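Local coordinates for protein alanine racemase 1 (Caldanaerobacter subterraneus subsp. tengcongensis MB4, PDB 4Y2W) that belongs to the alanine racemase family, two-domain proteins that join an N-terminal TIM-type barrel to a largely beta C-terminal domain, at residues 38-43 and 84-89. The protein carries 1 engineered substitution. Numbering follows the deposited sequence.
Sequences VIKGDA and LIFGYT. With ALA (alanine), chain F.
Phe86 packs its ring against Val38 and against Lys40, directly after which the backbone takes a left-handed helical turn, with Gly41, Asp42 and Ala43 all at positive phi; Ala43 N bonds to Ile39 O across it. The ring alone makes the contact, although the nearest CA atoms, those of Val38 and Leu84, are 9.3 Å apart, and no hydrogen bond links the two segments. The gap is the width of an intervening strand: Ile39 bonds through its backbone to Gly64, and Leu84 to Phe63 and Val65, so strand 62-65 lies between. Val38 comes to the ring edge near its plane, its CG2 methyl lying 4.3 Å from Phe86 CZ. Lys40 adds the aliphatic part of its chain, with CD 4.3 Å from Phe86 CE2 on an oblique approach. These are loose apolar contacts, and they bury little surface between the segments.

In Lys40, CG sits between the backbone N and the carbonyl carbon (chi1 63°); the chain then runs extended as far as CE, where a turn (chi4 83°) sets the direction of the amine. NZ makes a salt bridge with Asp317 of the second subunit, and the O of the bound alanine lies 3.7 Å from Lys40 NZ. Phe86 thus packs beside the stem of a lysine whose amine meets both the second subunit and the ligand pocket. A ring packed across the C-terminal strand ends against Val38 and the ligand-pocket residue Lys40 places this contact at the mouth of a TIM-type barrel, where such folds carry their active sites.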
loop_
_atom_site.group_PDB
_atom_site.type_symbol
_atom_site.label_atom_id
_atom_site.label_comp_id
_atom_site.label_asym_id
_atom_site.label_seq_id
_atom_site.Cartn_x
_atom_site.Cartn_y
_atom_site.Cartn_z
ATOM N N VAL A 38 -15.632 2.419 12.760
ATOM C CA VAL A 38 -14.265 1.943 12.583
ATOM C C VAL A 38 -13.776 2.513 11.258
ATOM O O VAL A 38 -14.353 2.234 10.209
ATOM C CB VAL A 38 -14.186 0.403 12.563
ATOM C CG1 VAL A 38 -12.760 -0.066 12.301
ATOM C CG2 VAL A 38 -14.707 -0.171 13.875
ATOM N N ILE A 39 -12.736 3.338 11.317
ATOM C CA ILE A 39 -12.163 3.946 10.119
ATOM C C ILE A 39 -10.646 3.766 10.119
ATOM O O ILE A 39 -9.899 4.633 9.654
ATOM C CB ILE A 39 -12.553 5.440 9.985
ATOM C CG1 ILE A 39 -12.129 6.242 11.221
ATOM C CG2 ILE A 39 -14.052 5.571 9.774
ATOM C CD1 ILE A 39 -12.306 7.739 11.074
ATOM N N LYS A 40 -10.203 2.619 10.631
ATOM C CA LYS A 40 -8.784 2.276 10.654
ATOM C C LYS A 40 -8.254 2.011 9.252
ATOM O O LYS A 40 -9.023 1.907 8.296
ATOM C CB LYS A 40 -8.527 1.069 11.566
ATOM C CG LYS A 40 -9.197 -0.238 11.153
ATOM C CD LYS A 40 -9.455 -1.097 12.384
ATOM C CE LYS A 40 -9.956 -2.485 12.037
ATOM N NZ LYS A 40 -8.817 -3.383 11.715
ATOM N N GLY A 41 -6.936 1.907 9.139
ATOM C CA GLY A 41 -6.281 1.788 7.843
ATOM C C GLY A 41 -6.669 2.926 6.916
ATOM O O GLY A 41 -6.963 2.701 5.743
ATOM N N ASP A 42 -6.681 4.147 7.450
ATOM C CA ASP A 42 -7.032 5.342 6.681
ATOM C C ASP A 42 -8.449 5.225 6.096
ATOM O O ASP A 42 -8.677 5.445 4.901
ATOM C CB ASP A 42 -5.982 5.594 5.586
ATOM C CG ASP A 42 -6.006 7.016 5.067
ATOM O OD1 ASP A 42 -6.271 7.935 5.862
ATOM O OD2 ASP A 42 -5.753 7.220 3.864
ATOM N N ALA A 43 -9.392 4.875 6.968
ATOM C CA ALA A 43 -10.790 4.670 6.592
ATOM C C ALA A 43 -10.916 3.602 5.512
ATOM O O ALA A 43 -11.657 3.772 4.539
ATOM C CB ALA A 43 -11.420 5.983 6.137
ATOM N N LEU A 84 -11.090 5.962 19.902
ATOM C CA LEU A 84 -10.547 4.815 20.632
ATOM C C LEU A 84 -9.425 4.165 19.841
ATOM O O LEU A 84 -9.587 3.863 18.660
ATOM C CB LEU A 84 -11.643 3.778 20.911
ATOM C CG LEU A 84 -11.181 2.428 21.478
ATOM C CD1 LEU A 84 -10.521 2.585 22.838
ATOM C CD2 LEU A 84 -12.344 1.457 21.561
ATOM N N ILE A 85 -8.294 3.947 20.507
ATOM C CA ILE A 85 -7.162 3.230 19.930
ATOM C C ILE A 85 -7.204 1.769 20.383
ATOM O O ILE A 85 -6.987 1.476 21.557
ATOM C CB ILE A 85 -5.825 3.865 20.364
ATOM C CG1 ILE A 85 -5.756 5.322 19.893
ATOM C CG2 ILE A 85 -4.646 3.067 19.815
ATOM C CD1 ILE A 85 -4.746 6.168 20.638
ATOM N N PHE A 86 -7.487 0.862 19.448
ATOM C CA PHE A 86 -7.528 -0.574 19.741
ATOM C C PHE A 86 -6.154 -1.084 20.151
ATOM O O PHE A 86 -6.031 -1.908 21.059
ATOM C CB PHE A 86 -7.998 -1.377 18.524
ATOM C CG PHE A 86 -9.399 -1.061 18.081
ATOM C CD1 PHE A 86 -10.471 -1.243 18.941
ATOM C CD2 PHE A 86 -9.648 -0.599 16.796
ATOM C CE1 PHE A 86 -11.766 -0.956 18.534
ATOM C CE2 PHE A 86 -10.940 -0.312 16.382
ATOM C CZ PHE A 86 -12.000 -0.490 17.254
ATOM N N GLY A 87 -5.122 -0.588 19.473
ATOM C CA GLY A 87 -3.770 -1.090 19.650
ATOM C C GLY A 87 -3.066 -0.570 20.884
ATOM O O GLY A 87 -3.632 0.178 21.684
ATOM N N TYR A 88 -1.814 -0.984 21.019
ATOM C CA TYR A 88 -0.951 -0.586 22.117
ATOM C C TYR A 88 -0.296 0.748 21.787
ATOM O O TYR A 88 0.341 0.879 20.745
ATOM C CB TYR A 88 0.121 -1.660 22.311
ATOM C CG TYR A 88 1.053 -1.454 23.481
ATOM C CD1 TYR A 88 0.572 -1.466 24.783
ATOM C CD2 TYR A 88 2.421 -1.287 23.287
ATOM C CE1 TYR A 88 1.424 -1.293 25.863
ATOM C CE2 TYR A 88 3.284 -1.119 24.360
ATOM C CZ TYR A 88 2.780 -1.121 25.647
ATOM O OH TYR A 88 3.620 -0.954 26.726
ATOM N N THR A 89 -0.473 1.733 22.665
ATOM C CA THR A 89 0.255 2.996 22.583
ATOM C C THR A 89 1.456 2.895 23.526
ATOM O O THR A 89 1.274 2.893 24.745
ATOM C CB THR A 89 -0.631 4.189 22.999
ATOM O OG1 THR A 89 -1.710 4.338 22.067
ATOM C CG2 THR A 89 0.180 5.485 23.051
HETATM N N ALA F . -11.871 -5.844 9.692
HETATM C CA ALA F . -11.256 -6.118 11.030
HETATM C C ALA F . -10.061 -7.079 10.940
HETATM O O ALA F . -9.184 -7.071 11.805
HETATM C CB ALA F . -12.303 -6.664 11.991
HETATM O OXT ALA F . -9.934 -7.889 10.017
#